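Local coordinates for Spermidine/putrescine ABC transporter, periplasmic binding protein (Treponema pallidum, PDB 2V84) that probably binds polyamines such as spermidine and putrescine as the periplasmic substrate-binding component of an ABC transporter, at residues Ser99-Val104 against Leu271-Ile276. Numbering follows the deposited sequence.
Sequences SKIPNV and LAHAFI
Between Lys100 and His273 the backbones come closest, CA to CA 6.1 Å, where the end of one short 3-10 turn and the Ile101 link to the next lie against helix 269-279. Lys100 meets the helix with its aliphatic stem: CB lies 3.9 Å from His273 CB, and the extended chain carries CD over one face of the imidazole. Its ammonium group then runs on to a salt bridge with Asp270, so a long, solvent-exposed lysine can cover a buried ring and still pair its charge. Histidine suits this buried place because its flat face takes the lysine methylene while its two nitrogens serve opposite needs: ND1 donates to Arg269 O and NE2 accepts from the backbone N of Asp97, which together fix the ring's rotation. In this solute-binding protein fold the contact joins the loop between strand 93-94 and helix 109-114 to a helix from much later in the chain, away from the predicted spermidine site. Ile101, itself buried, turns its branched apolar side chain toward the helix. CG1 lies beside the backbone N (chi1 -48°), and the extended second torsion carries CD1 to 3.8 Å from His273 CD2, approaching the ring obliquely. The other branch, CG2, meets Ile276 CG2 at 3.9 Å; two beta-branched side chains thus pack methyl to methyl, and Ile276 also rests on Leu76.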
loop_
_atom_site.group_PDB
_atom_site.type_symbol
_atom_site.label_atom_id
_atom_site.label_comp_id
_atom_site.label_asym_id
_atom_site.label_seq_id
_atom_site.Cartn_x
_atom_site.Cartn_y
_atom_site.Cartn_z
ATOM N N SER A 99 -14.891 -13.104 17.157
ATOM C CA SER A 99 -15.033 -13.166 18.615
ATOM C C SER A 99 -13.644 -13.374 19.226
ATOM O O SER A 99 -13.424 -13.054 20.393
ATOM C CB SER A 99 -16.015 -14.261 19.068
ATOM O OG SER A 99 -15.483 -15.554 18.832
ATOM N N LYS A 100 -12.699 -13.855 18.423
ATOM C CA LYS A 100 -11.334 -14.074 18.914
ATOM C C LYS A 100 -10.440 -12.859 18.647
ATOM O O LYS A 100 -9.232 -12.878 18.917
ATOM C CB LYS A 100 -10.743 -15.326 18.295
ATOM C CG LYS A 100 -11.368 -16.618 18.845
ATOM C CD LYS A 100 -10.673 -17.837 18.268
ATOM C CE LYS A 100 -11.130 -19.086 19.016
ATOM N NZ LYS A 100 -10.599 -20.332 18.391
ATOM N N ILE A 101 -11.045 -11.810 18.107
ATOM C CA ILE A 101 -10.327 -10.577 17.806
ATOM C C ILE A 101 -11.106 -9.376 18.333
ATOM O O ILE A 101 -11.509 -8.524 17.560
ATOM C CB ILE A 101 -10.081 -10.394 16.291
ATOM C CG1 ILE A 101 -9.521 -11.677 15.674
ATOM C CG2 ILE A 101 -9.096 -9.233 16.058
ATOM C CD1 ILE A 101 -9.505 -11.641 14.137
ATOM N N PRO A 102 -11.298 -9.293 19.659
ATOM C CA PRO A 102 -12.098 -8.199 20.214
ATOM C C PRO A 102 -11.566 -6.803 19.841
ATOM O O PRO A 102 -12.353 -5.847 19.790
ATOM C CB PRO A 102 -12.017 -8.440 21.724
ATOM C CG PRO A 102 -10.799 -9.275 21.916
ATOM C CD PRO A 102 -10.816 -10.186 20.724
ATOM N N ASN A 103 -10.258 -6.692 19.581
ATOM C CA ASN A 103 -9.624 -5.403 19.238
ATOM C C ASN A 103 -9.996 -4.880 17.846
ATOM O O ASN A 103 -9.614 -3.766 17.453
ATOM C CB ASN A 103 -8.102 -5.498 19.380
ATOM C CG ASN A 103 -7.662 -5.685 20.813
ATOM O OD1 ASN A 103 -8.349 -5.248 21.723
ATOM N ND2 ASN A 103 -6.524 -6.363 21.022
ATOM N N VAL A 104 -10.779 -5.674 17.124
ATOM C CA VAL A 104 -11.437 -5.273 15.874
ATOM C C VAL A 104 -12.356 -4.059 16.154
ATOM O O VAL A 104 -12.706 -3.296 15.242
ATOM C CB VAL A 104 -12.097 -6.552 15.242
ATOM C CG1 VAL A 104 -13.614 -6.698 15.502
ATOM C CG2 VAL A 104 -11.644 -6.837 13.841
ATOM N N LEU A 271 -3.538 -19.127 16.766
ATOM C CA LEU A 271 -2.468 -18.135 16.779
ATOM C C LEU A 271 -2.648 -17.057 15.718
ATOM O O LEU A 271 -2.215 -15.922 15.906
ATOM C CB LEU A 271 -1.082 -18.781 16.646
ATOM C CG LEU A 271 -0.400 -19.171 17.953
ATOM C CD1 LEU A 271 0.980 -19.695 17.628
ATOM C CD2 LEU A 271 -0.320 -18.006 18.912
ATOM N N ALA A 272 -3.275 -17.399 14.596
ATOM C CA ALA A 272 -3.556 -16.390 13.569
ATOM C C ALA A 272 -4.468 -15.292 14.113
ATOM O O ALA A 272 -4.199 -14.113 13.933
ATOM C CB ALA A 272 -4.162 -17.024 12.343
ATOM N N HIS A 273 -5.529 -15.679 14.801
ATOM C CA HIS A 273 -6.452 -14.693 15.367
ATOM C C HIS A 273 -5.763 -13.898 16.480
ATOM O O HIS A 273 -5.977 -12.696 16.625
ATOM C CB HIS A 273 -7.684 -15.395 15.951
ATOM C CG HIS A 273 -8.631 -15.933 14.922
ATOM N ND1 HIS A 273 -8.449 -17.150 14.307
ATOM C CD2 HIS A 273 -9.764 -15.413 14.394
ATOM C CE1 HIS A 273 -9.447 -17.374 13.469
ATOM N NE2 HIS A 273 -10.252 -16.331 13.496
ATOM N N ALA A 274 -4.935 -14.586 17.263
ATOM C CA ALA A 274 -4.285 -13.993 18.418
ATOM C C ALA A 274 -3.296 -12.943 17.966
ATOM O O ALA A 274 -3.106 -11.920 18.630
ATOM C CB ALA A 274 -3.585 -15.071 19.256
ATOM N N PHE A 275 -2.668 -13.187 16.827
ATOM C CA PHE A 275 -1.741 -12.207 16.308
ATOM C C PHE A 275 -2.433 -10.972 15.759
ATOM O O PHE A 275 -1.992 -9.860 16.025
ATOM C CB PHE A 275 -0.785 -12.806 15.286
ATOM C CG PHE A 275 0.286 -11.844 14.869
ATOM C CD1 PHE A 275 1.466 -11.737 15.602
ATOM C CD2 PHE A 275 0.090 -10.999 13.772
ATOM C CE1 PHE A 275 2.453 -10.820 15.232
ATOM C CE2 PHE A 275 1.069 -10.077 13.395
ATOM C CZ PHE A 275 2.251 -9.991 14.126
ATOM N N ILE A 276 -3.548 -11.142 15.044
ATOM C CA ILE A 276 -4.311 -9.992 14.567
ATOM C C ILE A 276 -4.795 -9.166 15.764
ATOM O O ILE A 276 -4.726 -7.932 15.763
ATOM C CB ILE A 276 -5.553 -10.452 13.713
ATOM C CG1 ILE A 276 -5.087 -11.283 12.496
ATOM C CG2 ILE A 276 -6.408 -9.249 13.280
ATOM C CD1 ILE A 276 -6.239 -11.974 11.737
#